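Paenibacillus xanthan lyase (Paenibacillus, PDB 6F2P) cleaves the bacterial polysaccharide xanthan, probably by beta-elimination as in other family 8 polysaccharide lyases. Local coordinates at residues L105-N109 / Q149-Y153; V259-I263 / L306-A310; K319-W325 / V355-E360; E684-F689 / F749-G753; I706-A712 / Y727-F733. All blocks are in the same frame, centred on the assembly; numbering follows the deposited sequence.

Interaction 1: residues L105-N109 / Q149-Y153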
# COMPACT_ATOMS: atom_id res chain seq x y z
N LEU A 105 20.60 -21.67 -42.05
CA LEU A 105 20.50 -20.21 -42.00
C LEU A 105 20.24 -19.61 -43.38
O LEU A 105 19.41 -18.72 -43.54
CB LEU A 105 21.75 -19.59 -41.38
CG LEU A 105 22.05 -19.91 -39.91
CD1 LEU A 105 23.44 -19.40 -39.55
CD2 LEU A 105 20.99 -19.30 -38.99
N ASP A 106 20.95 -20.12 -44.37
CA ASP A 106 20.81 -19.60 -45.72
C ASP A 106 19.48 -19.98 -46.32
O ASP A 106 18.91 -19.23 -47.12
CB ASP A 106 21.97 -20.06 -46.58
CG ASP A 106 23.24 -19.29 -46.27
OD1 ASP A 106 23.12 -18.07 -46.00
OD2 ASP A 106 24.34 -19.90 -46.27
N TRP A 107 18.97 -21.13 -45.92
CA TRP A 107 17.65 -21.54 -46.36
C TRP A 107 16.60 -20.59 -45.80
O TRP A 107 15.73 -20.11 -46.53
CB TRP A 107 17.34 -22.99 -45.96
CG TRP A 107 16.08 -23.47 -46.62
CD1 TRP A 107 15.98 -24.08 -47.83
CD2 TRP A 107 14.75 -23.33 -46.12
NE1 TRP A 107 14.66 -24.34 -48.12
CE2 TRP A 107 13.88 -23.89 -47.08
CE3 TRP A 107 14.19 -22.78 -44.95
CZ2 TRP A 107 12.50 -23.93 -46.91
CZ3 TRP A 107 12.82 -22.82 -44.78
CH2 TRP A 107 11.98 -23.40 -45.76
N MET A 108 16.70 -20.31 -44.50
CA MET A 108 15.77 -19.39 -43.86
C MET A 108 15.85 -18.05 -44.57
O MET A 108 14.82 -17.41 -44.82
CB MET A 108 16.07 -19.21 -42.37
CG MET A 108 15.72 -20.40 -41.50
SD MET A 108 13.97 -20.86 -41.52
CE MET A 108 13.22 -19.56 -40.56
N ASN A 109 17.06 -17.63 -44.93
CA ASN A 109 17.22 -16.35 -45.60
C ASN A 109 16.62 -16.33 -47.00
O ASN A 109 16.32 -15.26 -47.53
CB ASN A 109 18.68 -15.93 -45.67
CG ASN A 109 18.83 -14.49 -46.10
OD1 ASN A 109 18.70 -13.57 -45.29
ND2 ASN A 109 19.07 -14.28 -47.40
N GLN A 149 26.91 -13.40 -45.70
CA GLN A 149 25.96 -14.11 -44.85
C GLN A 149 25.55 -13.26 -43.64
O GLN A 149 24.37 -13.12 -43.33
CB GLN A 149 26.55 -15.44 -44.39
CG GLN A 149 26.64 -16.48 -45.51
CD GLN A 149 27.43 -17.70 -45.10
OE1 GLN A 149 28.46 -17.61 -44.42
NE2 GLN A 149 26.95 -18.87 -45.51
N ILE A 150 26.54 -12.68 -42.97
CA ILE A 150 26.28 -11.84 -41.80
C ILE A 150 25.43 -10.63 -42.18
O ILE A 150 24.48 -10.26 -41.47
CB ILE A 150 27.59 -11.40 -41.14
CG1 ILE A 150 28.28 -12.61 -40.51
CG2 ILE A 150 27.32 -10.33 -40.09
CD1 ILE A 150 29.70 -12.35 -40.07
N SER A 151 25.75 -10.02 -43.31
CA SER A 151 24.97 -8.92 -43.85
C SER A 151 23.51 -9.29 -44.07
O SER A 151 22.60 -8.56 -43.67
CB SER A 151 25.57 -8.44 -45.16
OG SER A 151 24.55 -7.99 -46.03
N ASN A 152 23.28 -10.43 -44.73
CA ASN A 152 21.93 -10.91 -45.01
C ASN A 152 21.12 -11.13 -43.74
O ASN A 152 19.99 -10.64 -43.62
CB ASN A 152 21.95 -12.21 -45.83
CG ASN A 152 22.33 -11.98 -47.29
OD1 ASN A 152 22.03 -10.94 -47.87
ND2 ASN A 152 22.99 -12.97 -47.88
N TYR A 153 21.69 -11.89 -42.81
CA TYR A 153 20.98 -12.21 -41.57
C TYR A 153 20.65 -10.93 -40.80
O TYR A 153 19.55 -10.80 -40.25
CB TYR A 153 21.80 -13.16 -40.69
CG TYR A 153 22.37 -14.37 -41.40
CD1 TYR A 153 21.78 -14.88 -42.56
CD2 TYR A 153 23.49 -15.03 -40.90
CE1 TYR A 153 22.30 -16.00 -43.20
CE2 TYR A 153 24.02 -16.15 -41.53
CZ TYR A 153 23.42 -16.62 -42.68
OH TYR A 153 23.93 -17.73 -43.32
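In the N-terminal alpha-helical domain of this family 8 polysaccharide lyase, D106 on helix 95-111 joins Q149 and Y153 on helix 147-160, the two short helical segments crossing at 46° with axes 10.6 Å apart. One carboxylate serves both partners. The Y153 hydroxyl gives its proton to D106 OD1 over 2.8 Å, arriving from well above the carboxylate plane, while Q149 NE2 donates to the syn lone pair of D106 OD2 at 2.9 Å. Aspartate suits this place because its short stem carries two acceptors, one for each donor. A leucine here would probably strand the Y153 hydroxyl and the Q149 amide N-H without their acceptors across the contact. The amide is held at its other end too, since Q149 OE1 accepts from the backbone N of T146. Y153 has CG anti to its carbonyl carbon (chi1 -49°), which carries the ring across to helix 95-111, where L105 CB lies 3.6 Å from Y153 CZ. That leucine belongs on the apolar side, where its other neighbours include Y74, L77, L134 and I137 of two further helices. Farther along, N109 approaches N152 at about a right angle, with N109 OD1 3.6 Å from N152 CB.

Interaction 2: residues V259-I263 / L306-A310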
# COMPACT_ATOMS: atom_id res chain seq x y z
N VAL A 259 18.15 -0.05 -10.72
CA VAL A 259 18.20 -1.48 -10.99
C VAL A 259 18.91 -2.21 -9.85
O VAL A 259 18.55 -3.32 -9.51
CB VAL A 259 18.89 -1.79 -12.34
CG1 VAL A 259 18.96 -3.28 -12.59
CG2 VAL A 259 18.16 -1.09 -13.47
N TYR A 260 19.90 -1.57 -9.25
CA TYR A 260 20.58 -2.18 -8.11
C TYR A 260 19.67 -2.14 -6.88
O TYR A 260 19.60 -3.12 -6.14
CB TYR A 260 21.93 -1.52 -7.85
CG TYR A 260 22.83 -1.61 -9.06
CD1 TYR A 260 23.63 -2.73 -9.26
CD2 TYR A 260 22.85 -0.61 -10.02
CE1 TYR A 260 24.43 -2.84 -10.39
CE2 TYR A 260 23.64 -0.71 -11.15
CZ TYR A 260 24.43 -1.82 -11.32
OH TYR A 260 25.23 -1.92 -12.43
N ARG A 261 18.96 -1.04 -6.70
CA ARG A 261 18.01 -0.92 -5.61
C ARG A 261 16.92 -1.99 -5.70
O ARG A 261 16.49 -2.52 -4.66
CB ARG A 261 17.37 0.47 -5.56
CG ARG A 261 18.34 1.65 -5.40
CD ARG A 261 19.49 1.36 -4.45
NE ARG A 261 19.06 1.05 -3.08
CZ ARG A 261 19.88 0.74 -2.09
NH1 ARG A 261 21.20 0.72 -2.30
NH2 ARG A 261 19.40 0.46 -0.88
N TRP A 262 16.49 -2.30 -6.93
CA TRP A 262 15.42 -3.28 -7.15
C TRP A 262 15.71 -4.59 -6.43
O TRP A 262 14.80 -5.21 -5.88
CB TRP A 262 15.21 -3.58 -8.64
CG TRP A 262 14.66 -2.42 -9.44
CD1 TRP A 262 14.08 -1.29 -8.95
CD2 TRP A 262 14.65 -2.29 -10.87
NE1 TRP A 262 13.70 -0.46 -9.98
CE2 TRP A 262 14.05 -1.06 -11.17
CE3 TRP A 262 15.10 -3.10 -11.92
CZ2 TRP A 262 13.88 -0.61 -12.49
CZ3 TRP A 262 14.92 -2.65 -13.23
CH2 TRP A 262 14.32 -1.42 -13.49
N ILE A 263 16.97 -4.99 -6.44
CA ILE A 263 17.39 -6.19 -5.72
C ILE A 263 17.07 -6.10 -4.23
O ILE A 263 16.44 -7.01 -3.68
CB ILE A 263 18.89 -6.45 -5.91
CG1 ILE A 263 19.22 -6.55 -7.41
CG2 ILE A 263 19.31 -7.70 -5.17
CD1 ILE A 263 18.33 -7.51 -8.18
N LEU A 306 24.42 -8.45 -11.98
CA LEU A 306 24.49 -7.10 -11.43
C LEU A 306 25.71 -6.88 -10.54
O LEU A 306 26.26 -5.78 -10.51
CB LEU A 306 23.19 -6.71 -10.73
CG LEU A 306 22.05 -6.44 -11.71
CD1 LEU A 306 20.74 -6.23 -10.97
CD2 LEU A 306 22.36 -5.25 -12.60
N SER A 307 26.15 -7.92 -9.84
CA SER A 307 27.33 -7.80 -8.99
C SER A 307 28.58 -7.55 -9.82
O SER A 307 29.54 -6.93 -9.36
CB SER A 307 27.51 -9.05 -8.13
OG SER A 307 27.90 -10.15 -8.93
N GLN A 308 28.58 -8.02 -11.06
CA GLN A 308 29.71 -7.83 -11.95
C GLN A 308 29.84 -6.37 -12.43
O GLN A 308 30.88 -5.96 -12.91
CB GLN A 308 29.65 -8.82 -13.11
CG GLN A 308 29.78 -10.28 -12.64
CD GLN A 308 29.58 -11.31 -13.75
OE1 GLN A 308 28.60 -11.28 -14.49
NE2 GLN A 308 30.51 -12.25 -13.85
N THR A 309 28.77 -5.59 -12.29
CA THR A 309 28.82 -4.20 -12.73
C THR A 309 28.53 -3.20 -11.59
O THR A 309 28.65 -1.99 -11.77
CB THR A 309 27.83 -3.95 -13.87
OG1 THR A 309 26.49 -4.12 -13.37
CG2 THR A 309 28.07 -4.92 -15.00
N ALA A 310 28.14 -3.73 -10.43
CA ALA A 310 27.74 -2.90 -9.29
C ALA A 310 28.94 -2.23 -8.61
O ALA A 310 30.08 -2.65 -8.81
CB ALA A 310 26.97 -3.74 -8.28
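L306 projects into the tightly packed half of the contact, where its two methyls divide the work against helix 256-267. L306 CD1 lies 3.8 Å from V259 CG1 and 3.9 Å from I263 CG1, while L306 CD2 touches Y260 CE1 at 3.9 Å. Branched aliphatic residues suit this buried place, for V259 and I263 are one helical turn apart and take the leucine tip between them. F318 of helix 312-328 also packs on L306, I263 and Y260. This is helix-to-helix packing within the alpha-helical domain of the lyase, near the end of helix 292-307, before the short connection into helix 312-328. Toward that connection the contact comes nearer the surface, T309 and A310 being only partly buried. Y260 spans the two halves: A310 CB approaches its CE1 at 3.4 Å, the L306 carbonyl oxygen lies at the ring edge, and Y260 OH and T309 OG1 share a 2.7 Å hydrogen bond. A phenylalanine in its place would probably keep the ring packing but leave the T309 hydroxyl without its mate on helix 256-267. T309 offers that oxygen with OG1 placed between its backbone N and carbonyl carbon (chi1 66°).

Interaction 3: residues K319-W325 / V355-E360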
# COMPACT_ATOMS: atom_id res chain seq x y z
N LYS A 319 26.78 -10.66 -3.74
CA LYS A 319 27.46 -11.94 -3.73
C LYS A 319 27.11 -12.69 -2.46
O LYS A 319 27.04 -13.92 -2.45
CB LYS A 319 28.97 -11.79 -3.83
CG LYS A 319 29.45 -11.25 -5.16
CD LYS A 319 30.96 -11.14 -5.19
CE LYS A 319 31.39 -10.25 -6.34
NZ LYS A 319 32.84 -10.33 -6.63
N ARG A 320 26.88 -11.95 -1.38
CA ARG A 320 26.63 -12.57 -0.09
C ARG A 320 25.26 -13.23 -0.07
O ARG A 320 25.10 -14.33 0.45
CB ARG A 320 26.76 -11.56 1.05
CG ARG A 320 28.19 -11.15 1.35
CD ARG A 320 28.30 -10.41 2.67
NE ARG A 320 28.27 -11.31 3.82
CZ ARG A 320 27.64 -11.06 4.96
NH1 ARG A 320 26.97 -9.92 5.12
NH2 ARG A 320 27.66 -11.95 5.95
N MET A 321 24.26 -12.57 -0.64
CA MET A 321 22.93 -13.14 -0.60
C MET A 321 22.82 -14.33 -1.57
O MET A 321 22.24 -15.37 -1.22
CB MET A 321 21.86 -12.06 -0.84
CG MET A 321 21.85 -11.44 -2.23
SD MET A 321 20.53 -10.23 -2.42
CE MET A 321 21.23 -8.80 -1.61
N VAL A 322 23.41 -14.20 -2.75
CA VAL A 322 23.44 -15.31 -3.71
C VAL A 322 24.19 -16.52 -3.15
O VAL A 322 23.75 -17.66 -3.31
CB VAL A 322 24.01 -14.88 -5.08
CG1 VAL A 322 24.29 -16.08 -5.98
CG2 VAL A 322 23.05 -13.94 -5.76
N LYS A 323 25.30 -16.28 -2.46
CA LYS A 323 26.04 -17.38 -1.86
C LYS A 323 25.15 -18.14 -0.88
O LYS A 323 25.07 -19.37 -0.94
CB LYS A 323 27.31 -16.91 -1.15
CG LYS A 323 28.18 -18.06 -0.64
CD LYS A 323 29.62 -17.63 -0.44
CE LYS A 323 30.51 -18.83 -0.13
NZ LYS A 323 31.95 -18.47 -0.03
N TYR A 324 24.50 -17.39 0.01
CA TYR A 324 23.56 -17.94 0.99
C TYR A 324 22.56 -18.88 0.33
O TYR A 324 22.40 -20.02 0.78
CB TYR A 324 22.79 -16.80 1.68
CG TYR A 324 21.73 -17.24 2.67
CD1 TYR A 324 22.08 -17.89 3.85
CD2 TYR A 324 20.38 -17.00 2.43
CE1 TYR A 324 21.11 -18.30 4.76
CE2 TYR A 324 19.41 -17.40 3.34
CZ TYR A 324 19.78 -18.05 4.51
OH TYR A 324 18.83 -18.46 5.43
N TRP A 325 21.92 -18.41 -0.73
CA TRP A 325 20.93 -19.20 -1.43
C TRP A 325 21.52 -20.41 -2.15
O TRP A 325 20.86 -21.45 -2.26
CB TRP A 325 20.17 -18.33 -2.44
CG TRP A 325 19.34 -17.25 -1.81
CD1 TRP A 325 18.63 -17.32 -0.64
CD2 TRP A 325 19.13 -15.92 -2.32
NE1 TRP A 325 17.99 -16.13 -0.40
CE2 TRP A 325 18.28 -15.25 -1.41
CE3 TRP A 325 19.57 -15.24 -3.46
CZ2 TRP A 325 17.87 -13.94 -1.61
CZ3 TRP A 325 19.17 -13.93 -3.66
CH2 TRP A 325 18.33 -13.29 -2.74
N VAL A 355 34.19 -14.28 0.43
CA VAL A 355 32.77 -13.95 0.43
C VAL A 355 32.08 -14.84 1.44
O VAL A 355 32.11 -16.06 1.33
CB VAL A 355 32.12 -14.17 -0.95
CG1 VAL A 355 30.62 -13.98 -0.85
CG2 VAL A 355 32.71 -13.22 -1.98
N THR A 356 31.46 -14.22 2.44
CA THR A 356 30.72 -14.97 3.44
C THR A 356 29.22 -14.94 3.12
O THR A 356 28.70 -13.93 2.64
CB THR A 356 30.96 -14.42 4.87
OG1 THR A 356 30.56 -13.04 4.93
CG2 THR A 356 32.43 -14.51 5.24
N SER A 357 28.54 -16.06 3.37
CA SER A 357 27.08 -16.13 3.31
C SER A 357 26.41 -14.95 4.04
O SER A 357 26.85 -14.55 5.12
CB SER A 357 26.61 -17.46 3.91
OG SER A 357 25.22 -17.47 4.13
N ARG A 358 25.35 -14.39 3.46
CA ARG A 358 24.62 -13.28 4.08
C ARG A 358 23.94 -13.71 5.37
O ARG A 358 23.85 -12.95 6.34
CB ARG A 358 23.56 -12.73 3.14
CG ARG A 358 22.64 -11.69 3.79
CD ARG A 358 21.28 -11.64 3.13
NE ARG A 358 20.47 -12.81 3.44
CZ ARG A 358 19.30 -13.08 2.87
NH1 ARG A 358 18.81 -12.26 1.95
NH2 ARG A 358 18.62 -14.16 3.21
N GLY A 359 23.44 -14.94 5.37
CA GLY A 359 22.70 -15.44 6.51
C GLY A 359 21.22 -15.19 6.36
O GLY A 359 20.76 -14.68 5.34
N GLU A 360 20.47 -15.56 7.39
CA GLU A 360 19.04 -15.32 7.44
C GLU A 360 18.75 -13.82 7.43
O GLU A 360 19.38 -13.05 8.15
CB GLU A 360 18.48 -15.95 8.71
CG GLU A 360 17.00 -16.16 8.73
CD GLU A 360 16.58 -17.11 9.83
OE1 GLU A 360 15.78 -18.04 9.55
OE2 GLU A 360 17.07 -16.93 10.97
O HOH W 1 16.36 -16.13 2.00
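R320 and K323 of helix 312-328 grip the backbone of segment 355-360 by its carbonyl oxygens. R320 NE donates to T356 O at 2.9 Å and weakly to T356 OG1; the bend at chi3 (78°) turns the guanidinium toward that residue, and R358 CA covers one of its faces. The extended chain of K323, CG anti to the backbone N (chi1 -173°), carries NZ to V355 O, a 2.8 Å hydrogen bond, with a weak one to L349 O. R358 N donates to R320 O at 3.0 Å, an oxygen that also takes the helical bond from Y324 N on the opposite face of its plane. The Y324 ring lies over the G359 peptide, G359 O standing 3.4 Å above the ring plane, and S357 OG meets the ring edge. R358 NH2 approaches the same ring obliquely, 3.3 Å from Y324 CE2, the planes 41° apart. At G359 a CB would be jammed against the R358 carbonyl O, which calls for glycine. What positions the R358 guanidinium lies farther out: NE donates to G359 O at 2.7 Å, which holds that carbonyl over the Y324 ring, NH1 forms a salt bridge with E268, and a water links NH2 to W325 NE1. Long basic side chains thus supply donors to a segment without regular secondary structure between helix 340-351 and strand 363-367, while E268 is likely to balance the charge of R358.

Interaction 4: residues E684-F689 / F749-G753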
# COMPACT_ATOMS: atom_id res chain seq x y z
N GLU A 684 6.04 0.67 22.97
CA GLU A 684 6.30 1.33 24.25
C GLU A 684 7.54 0.78 24.96
O GLU A 684 7.79 -0.43 24.97
CB GLU A 684 5.09 1.22 25.17
CG GLU A 684 5.34 1.80 26.56
CD GLU A 684 4.07 1.97 27.38
OE1 GLU A 684 3.00 1.45 26.97
OE2 GLU A 684 4.15 2.63 28.44
N THR A 685 8.33 1.67 25.53
CA THR A 685 9.44 1.30 26.40
C THR A 685 9.37 2.17 27.65
O THR A 685 8.47 3.00 27.79
CB THR A 685 10.80 1.52 25.71
OG1 THR A 685 11.10 2.92 25.71
CG2 THR A 685 10.78 1.00 24.30
N ALA A 686 10.31 1.98 28.57
CA ALA A 686 10.33 2.79 29.79
C ALA A 686 10.54 4.26 29.46
O ALA A 686 9.94 5.13 30.09
CB ALA A 686 11.40 2.30 30.75
N SER A 687 11.37 4.53 28.46
CA SER A 687 11.78 5.90 28.14
C SER A 687 11.01 6.58 27.00
O SER A 687 11.07 7.80 26.86
CB SER A 687 13.28 5.95 27.85
OG SER A 687 13.58 5.24 26.66
N ASP A 688 10.30 5.82 26.18
CA ASP A 688 9.62 6.44 25.03
C ASP A 688 8.42 5.67 24.51
O ASP A 688 8.17 4.52 24.88
CB ASP A 688 10.61 6.69 23.89
CG ASP A 688 11.43 5.45 23.53
OD1 ASP A 688 10.83 4.39 23.28
OD2 ASP A 688 12.67 5.55 23.51
N PHE A 689 7.68 6.33 23.63
CA PHE A 689 6.48 5.76 23.07
C PHE A 689 6.43 6.14 21.60
O PHE A 689 6.43 7.33 21.26
CB PHE A 689 5.26 6.32 23.78
CG PHE A 689 4.03 5.51 23.58
CD1 PHE A 689 3.32 5.59 22.39
CD2 PHE A 689 3.56 4.67 24.58
CE1 PHE A 689 2.17 4.84 22.21
CE2 PHE A 689 2.43 3.92 24.40
CZ PHE A 689 1.73 4.00 23.21
N PHE A 749 7.55 9.79 21.04
CA PHE A 749 7.45 10.70 22.17
C PHE A 749 8.37 10.28 23.31
O PHE A 749 8.67 9.10 23.48
CB PHE A 749 6.01 10.72 22.66
CG PHE A 749 5.07 11.45 21.76
CD1 PHE A 749 4.93 12.83 21.85
CD2 PHE A 749 4.30 10.77 20.82
CE1 PHE A 749 4.04 13.52 21.02
CE2 PHE A 749 3.42 11.45 19.99
CZ PHE A 749 3.29 12.82 20.09
N SER A 750 8.82 11.26 24.10
CA SER A 750 9.58 10.95 25.30
C SER A 750 8.62 10.76 26.48
O SER A 750 7.60 11.43 26.58
CB SER A 750 10.58 12.07 25.60
OG SER A 750 9.92 13.31 25.80
N LEU A 751 8.96 9.84 27.38
CA LEU A 751 8.10 9.59 28.54
C LEU A 751 8.76 10.02 29.85
O LEU A 751 8.11 10.06 30.89
CB LEU A 751 7.73 8.11 28.62
CG LEU A 751 6.84 7.56 27.50
CD1 LEU A 751 6.47 6.11 27.79
CD2 LEU A 751 5.59 8.41 27.33
N THR A 752 10.05 10.32 29.79
CA THR A 752 10.80 10.73 30.97
C THR A 752 11.49 12.07 30.78
O THR A 752 11.43 12.69 29.71
CB THR A 752 11.86 9.69 31.36
OG1 THR A 752 12.79 9.53 30.28
CG2 THR A 752 11.22 8.35 31.71
N GLY A 753 12.17 12.51 31.84
CA GLY A 753 12.80 13.82 31.85
C GLY A 753 11.85 14.85 32.44
O GLY A 753 10.78 14.52 32.96
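F749 pairs with F689 in the antiparallel seven-stranded sheet of the C-terminal beta-sandwich, strand 744-750 running beside strand 688-694. As a hydrogen-bonded pair the two exchange backbone bonds, F749 N to F689 O at 2.7 Å and F689 N to F749 O at 2.9 Å. Both rings lie on the same face of the sheet and reach M731 of the opposing sheet, which places them in the sandwich interior. S750 follows as the non-hydrogen-bonded partner of D688, on the other face; its hydroxyl is bonded to T713. At L751 the regular strand has ended, yet its N still donates to S687 O over 3.0 Å. Its CG lies anti to the carbonyl carbon (chi1 -66°), which sets the branched tip over the 685-687 turn of the beta hairpin joining strands 678-684 and 688-694, L751 CD2 4.1 Å from F689 CB and L751 CD1 3.7 Å from T685 O. T685 shapes this turn through an ST motif, its OG1 accepting from D688 N at 3.0 Å. Last comes T752, whose CG2 lies 3.8 Å from A686 O.

Interaction 5: residues I706-A712 / Y727-F733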
# COMPACT_ATOMS: atom_id res chain seq x y z
N ILE A 706 -4.97 11.39 15.76
CA ILE A 706 -4.72 10.28 16.65
C ILE A 706 -4.53 10.79 18.09
O ILE A 706 -3.78 11.74 18.33
CB ILE A 706 -3.46 9.51 16.22
CG1 ILE A 706 -3.63 8.92 14.81
CG2 ILE A 706 -3.09 8.44 17.24
CD1 ILE A 706 -4.51 7.69 14.72
N ASP A 707 -5.23 10.17 19.04
CA ASP A 707 -4.96 10.42 20.45
C ASP A 707 -4.34 9.17 21.04
O ASP A 707 -4.72 8.05 20.70
CB ASP A 707 -6.24 10.77 21.21
CG ASP A 707 -6.80 12.13 20.81
OD1 ASP A 707 -6.04 12.96 20.27
OD2 ASP A 707 -8.01 12.38 21.06
N VAL A 708 -3.37 9.35 21.93
CA VAL A 708 -2.84 8.23 22.70
C VAL A 708 -3.00 8.52 24.19
O VAL A 708 -2.45 9.48 24.71
CB VAL A 708 -1.38 7.93 22.36
CG1 VAL A 708 -0.85 6.82 23.24
CG2 VAL A 708 -1.25 7.55 20.91
N ASN A 709 -3.77 7.67 24.86
CA ASN A 709 -4.18 7.88 26.24
C ASN A 709 -3.04 7.65 27.24
O ASN A 709 -3.10 6.76 28.08
CB ASN A 709 -5.35 6.96 26.57
CG ASN A 709 -6.15 7.45 27.76
OD1 ASN A 709 -5.82 8.46 28.35
ND2 ASN A 709 -7.22 6.74 28.10
N LYS A 710 -2.00 8.48 27.13
CA LYS A 710 -0.86 8.41 28.03
C LYS A 710 -0.07 9.71 27.98
O LYS A 710 -0.00 10.37 26.95
CB LYS A 710 0.06 7.24 27.68
CG LYS A 710 1.03 6.91 28.78
CD LYS A 710 2.07 5.90 28.37
CE LYS A 710 2.26 4.88 29.48
NZ LYS A 710 1.05 4.00 29.61
N SER A 711 0.52 10.06 29.12
CA SER A 711 1.25 11.31 29.25
C SER A 711 2.66 11.18 28.70
O SER A 711 3.36 10.23 29.01
CB SER A 711 1.30 11.72 30.72
OG SER A 711 1.94 12.98 30.87
N ALA A 712 3.06 12.15 27.88
CA ALA A 712 4.44 12.23 27.43
C ALA A 712 5.08 13.54 27.89
O ALA A 712 4.39 14.50 28.21
CB ALA A 712 4.53 12.10 25.92
N TYR A 727 1.36 16.95 24.47
CA TYR A 727 2.19 15.96 25.15
C TYR A 727 1.52 15.40 26.40
O TYR A 727 1.51 14.19 26.63
CB TYR A 727 3.52 16.58 25.55
CG TYR A 727 4.32 17.08 24.38
CD1 TYR A 727 4.71 16.21 23.37
CD2 TYR A 727 4.70 18.41 24.29
CE1 TYR A 727 5.45 16.66 22.29
CE2 TYR A 727 5.43 18.87 23.22
CZ TYR A 727 5.81 17.99 22.22
OH TYR A 727 6.54 18.45 21.15
N TYR A 728 0.97 16.29 27.23
CA TYR A 728 0.35 15.88 28.48
C TYR A 728 -0.96 16.64 28.70
O TYR A 728 -1.12 17.75 28.21
CB TYR A 728 1.33 16.09 29.65
CG TYR A 728 2.01 17.45 29.68
CD1 TYR A 728 1.34 18.58 30.16
CD2 TYR A 728 3.32 17.61 29.25
CE1 TYR A 728 1.95 19.82 30.19
CE2 TYR A 728 3.95 18.85 29.28
CZ TYR A 728 3.26 19.95 29.76
OH TYR A 728 3.87 21.18 29.79
N PRO A 729 -1.91 16.04 29.42
CA PRO A 729 -1.87 14.74 30.09
C PRO A 729 -1.95 13.54 29.13
O PRO A 729 -1.69 12.41 29.55
CB PRO A 729 -3.11 14.78 30.99
CG PRO A 729 -4.08 15.60 30.20
CD PRO A 729 -3.25 16.66 29.52
N THR A 730 -2.32 13.78 27.87
CA THR A 730 -2.32 12.71 26.87
C THR A 730 -1.67 13.13 25.56
O THR A 730 -1.73 14.31 25.18
CB THR A 730 -3.75 12.19 26.59
OG1 THR A 730 -4.59 13.27 26.18
CG2 THR A 730 -4.34 11.55 27.82
N MET A 731 -1.04 12.18 24.88
CA MET A 731 -0.43 12.44 23.57
C MET A 731 -1.50 12.71 22.51
O MET A 731 -2.48 11.98 22.40
CB MET A 731 0.45 11.27 23.14
CG MET A 731 1.81 11.26 23.79
SD MET A 731 2.65 9.68 23.65
CE MET A 731 2.02 8.78 25.07
N LYS A 732 -1.31 13.79 21.76
CA LYS A 732 -2.23 14.13 20.68
C LYS A 732 -1.45 14.58 19.46
O LYS A 732 -0.55 15.40 19.58
CB LYS A 732 -3.20 15.23 21.10
CG LYS A 732 -4.24 14.79 22.12
CD LYS A 732 -5.31 15.87 22.35
CE LYS A 732 -6.46 15.32 23.19
NZ LYS A 732 -7.50 16.33 23.52
N PHE A 733 -1.78 14.04 18.30
CA PHE A 733 -1.19 14.52 17.05
C PHE A 733 -2.10 14.30 15.87
O PHE A 733 -3.15 13.68 16.00
CB PHE A 733 0.19 13.90 16.81
CG PHE A 733 0.17 12.42 16.58
CD1 PHE A 733 0.13 11.53 17.65
CD2 PHE A 733 0.24 11.90 15.29
CE1 PHE A 733 0.13 10.15 17.44
CE2 PHE A 733 0.24 10.52 15.07
CZ PHE A 733 0.18 9.65 16.14
O HOH W 2 -8.77 15.62 20.94
O HOH W 3 -5.53 14.32 17.93
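F733 sets CG between its backbone N and carbonyl carbon (chi1 65°), which lays one ring face against I706 on the neighbouring strand. The resulting CH-pi contact has I706 CB 4.0 Å from the F733 ring centroid, offset toward the rim. M731 instead has CG anti to the carbonyl carbon (chi1 -79°), and a bend at chi3 (-86°) brings M731 CE within 3.6 Å of K710 CB. Flexible methionine suits this spot because it touches V708, K710 and A712 with different parts of its chain, A712 CB meeting M731 CG at 3.6 Å. V708, A712, M731 and F733 pack on F689 or F749 of the opposing sheet, in the interior of the beta-sandwich, where strands 703-708 and 731-736 run antiparallel. The I706-F733 pair bonds in both directions, and V708 N donates to M731 O at 2.8 Å. Past V708 an inverse gamma turn centred on N709 breaks the ladder; M731 N then gives its main bond to K710 O (2.9 Å) and a weak one to V708 O. On the opposite face the D707 carboxylate crosses the extended K732 chain obliquely, D707 OD1 3.2 Å from K732 CG, and a water bridges D707 OD2, weakly, to K732 NZ. On the far side of the turn that holds the cis peptide before P729, A712 N bonds to Y727 O, 2.9 Å, while the Y728 hydroxyl bonds to G756 O.

Overall arrangement
The contacts fall into two groups and one outlier. Interactions 2 and 3 are neighbours, centres about 15 Å apart, touching where I263 CG2 meets M321 SD at 3.9 Å; helices 292-307 and 312-328 follow each other in the chain. Interactions 4 and 5 lie closer still, about 12 Å between centres, with interaction 5 nested in the loop that interaction 4 closes. They share the sandwich core, F749 CD2 lying 3.5 Å from M731 SD, and a long, weak ion pair joins E684 to K710. Interaction 1 lies in the same helical domain as interaction 2, yet about 37 Å away between centres, and about 77 Å from interaction 5 by the same measure. In interaction 3 the W325 side chain is about 9 Å from a bound calcium ion.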